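Local coordinates for spore coat polysaccharide biosynthesis protein SpsE (Bacillus subtilis, PDB 1VLI) that takes part in making the spore coat polysaccharide and probably acts as an N-acylneuraminate-9-phosphate synthase of the NeuB family, at residues A33-N38 with K247-D252. Sequence-based numbering, arbitrary orientation.
Sequences AEAGIN and KHFTID
Glu-34 and His-248 form a parallel bridge where strand 30-36 meets strand 244-248, the first and last strands of the TIM barrel, so the pairing closes the cylinder. Glu-34 N donates to Lys-247 O (2.8 Å), and Phe-249 N returns a bond to Glu-34 O (3.1 Å). Where the strand runs into a type II' turn from Ala-35 to Asn-38, Asn-38 extends the pairing: its ND2 donates to Phe-249 O at 3.1 Å, from above the carbonyl plane, while its OD1 accepts from the backbone of Asp-259.

On the face that carries the zinc ion, Glu-34 and His-248 run side by side. Glu-34 CG sits over the imidazole centre, 3.4 Å from the centroid, a CH-pi contact; the bend at chi2 (81°) turns the carboxylate beyond the ring, Glu-34 OE2 lying 3.6 Å from His-248 CE1 and making a long, weak ion pair with Lys-62. One water bridges the two residues, accepting from His-248 ND1 (2.9 Å) and donating to Glu-34 O. NE2 of His-248 binds the zinc, as does that of His-226.

Toward the surrounding helices, Phe-249 CE1 packs against Ala-33 CB (3.5 Å) and Ala-35 CB (3.8 Å), in a layer that Leu-49 of helix 43-56 and Leu-269 of helix 266-285 extend.

An alanine in place of His-248 would probably cost the zinc a ligand and leave Glu-34 CG and the water without their imidazole partner. With ND1 donating to the water and a methylene lying over the ring face, Glu-34 and the water probably act as a second shell that helps orient NE2 toward the zinc.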
loop_
_atom_site.group_PDB
_atom_site.type_symbol
_atom_site.label_atom_id
_atom_site.label_comp_id
_atom_site.label_asym_id
_atom_site.label_seq_id
_atom_site.Cartn_x
_atom_site.Cartn_y
_atom_site.Cartn_z
ATOM N N ALA A 33 -4.801 5.924 -10.731
ATOM C CA ALA A 33 -6.131 6.296 -10.270
ATOM C C ALA A 33 -6.670 5.200 -9.361
ATOM O O ALA A 33 -6.766 4.042 -9.768
ATOM C CB ALA A 33 -7.037 6.544 -11.422
ATOM N N GLU A 34 -7.016 5.566 -8.131
ATOM C CA GLU A 34 -7.372 4.611 -7.088
ATOM C C GLU A 34 -8.909 4.570 -6.936
ATOM O O GLU A 34 -9.542 5.491 -6.385
ATOM C CB GLU A 34 -6.555 4.939 -5.802
ATOM C CG GLU A 34 -7.173 4.734 -4.420
ATOM C CD GLU A 34 -7.135 3.301 -3.929
ATOM O OE1 GLU A 34 -7.451 2.362 -4.704
ATOM O OE2 GLU A 34 -6.815 3.123 -2.737
ATOM N N ALA A 35 -9.498 3.510 -7.516
ATOM C CA ALA A 35 -10.951 3.294 -7.565
ATOM C C ALA A 35 -11.501 2.715 -6.261
ATOM O O ALA A 35 -12.663 2.963 -5.917
ATOM C CB ALA A 35 -11.325 2.402 -8.762
ATOM N N GLY A 36 -10.669 1.958 -5.539
ATOM C CA GLY A 36 -11.028 1.424 -4.232
ATOM C C GLY A 36 -12.193 0.451 -4.308
ATOM O O GLY A 36 -12.076 -0.623 -4.912
ATOM N N ILE A 37 -13.308 0.827 -3.674
ATOM C CA ILE A 37 -14.567 0.081 -3.746
ATOM C C ILE A 37 -15.701 0.917 -4.344
ATOM O O ILE A 37 -16.858 0.532 -4.272
ATOM C CB ILE A 37 -14.986 -0.507 -2.363
ATOM C CG1 ILE A 37 -15.289 0.583 -1.331
ATOM C CG2 ILE A 37 -13.961 -1.495 -1.848
ATOM C CD1 ILE A 37 -15.991 0.020 -0.056
ATOM N N ASN A 38 -15.348 2.038 -4.967
ATOM C CA ASN A 38 -16.318 2.992 -5.501
ATOM C C ASN A 38 -17.177 2.507 -6.689
ATOM O O ASN A 38 -17.911 3.296 -7.289
ATOM C CB ASN A 38 -15.631 4.317 -5.859
ATOM C CG ASN A 38 -15.144 5.101 -4.626
ATOM O OD1 ASN A 38 -15.483 4.782 -3.486
ATOM N ND2 ASN A 38 -14.354 6.144 -4.870
ATOM N N LYS A 247 -4.047 8.952 -6.489
ATOM C CA LYS A 247 -5.197 9.735 -6.013
ATOM C C LYS A 247 -6.475 8.920 -6.154
ATOM O O LYS A 247 -6.642 8.213 -7.168
ATOM C CB LYS A 247 -5.326 11.027 -6.829
ATOM C CG LYS A 247 -6.240 12.114 -6.243
ATOM C CD LYS A 247 -5.503 13.087 -5.357
ATOM C CE LYS A 247 -6.267 14.405 -5.233
ATOM N NZ LYS A 247 -5.628 15.298 -4.216
ATOM N N HIS A 248 -7.361 9.011 -5.151
ATOM C CA HIS A 248 -8.690 8.382 -5.230
ATOM C C HIS A 248 -9.562 9.136 -6.232
ATOM O O HIS A 248 -9.485 10.379 -6.334
ATOM C CB HIS A 248 -9.414 8.380 -3.894
ATOM C CG HIS A 248 -8.744 7.556 -2.841
ATOM N ND1 HIS A 248 -9.339 6.452 -2.277
ATOM C CD2 HIS A 248 -7.533 7.681 -2.241
ATOM C CE1 HIS A 248 -8.524 5.926 -1.378
ATOM N NE2 HIS A 248 -7.422 6.653 -1.333
ATOM N N PHE A 249 -10.368 8.373 -6.977
ATOM C CA PHE A 249 -11.385 8.956 -7.821
ATOM C C PHE A 249 -12.688 8.169 -7.742
ATOM O O PHE A 249 -12.711 7.007 -7.339
ATOM C CB PHE A 249 -10.903 9.073 -9.269
ATOM C CG PHE A 249 -11.025 7.805 -10.072
ATOM C CD1 PHE A 249 -10.173 6.736 -9.835
ATOM C CD2 PHE A 249 -11.974 7.701 -11.091
ATOM C CE1 PHE A 249 -10.256 5.577 -10.575
ATOM C CE2 PHE A 249 -12.081 6.537 -11.860
ATOM C CZ PHE A 249 -11.230 5.467 -11.605
ATOM N N THR A 250 -13.775 8.830 -8.104
ATOM C CA THR A 250 -15.080 8.206 -8.123
ATOM C C THR A 250 -15.757 8.629 -9.408
ATOM O O THR A 250 -15.194 9.401 -10.171
ATOM C CB THR A 250 -15.910 8.615 -6.891
ATOM O OG1 THR A 250 -17.227 8.057 -7.001
ATOM C CG2 THR A 250 -16.156 10.144 -6.875
ATOM N N ILE A 251 -16.957 8.119 -9.639
ATOM C CA ILE A 251 -17.714 8.436 -10.838
ATOM C C ILE A 251 -18.651 9.604 -10.543
ATOM O O ILE A 251 -19.084 10.320 -11.456
ATOM C CB ILE A 251 -18.452 7.138 -11.371
ATOM C CG1 ILE A 251 -18.525 7.131 -12.893
ATOM C CG2 ILE A 251 -19.831 6.870 -10.712
ATOM C CD1 ILE A 251 -17.217 6.766 -13.549
ATOM N N ASP A 252 -18.928 9.804 -9.251
ATOM C CA ASP A 252 -19.867 10.826 -8.765
ATOM C C ASP A 252 -19.669 11.053 -7.262
ATOM O O ASP A 252 -19.929 10.159 -6.457
ATOM C CB ASP A 252 -21.315 10.389 -9.063
ATOM C CG ASP A 252 -22.359 11.259 -8.389
ATOM O OD1 ASP A 252 -22.046 12.385 -7.945
ATOM O OD2 ASP A 252 -23.544 10.895 -8.270
HETATM O O HOH W 1 -11.326 5.220 -3.939
#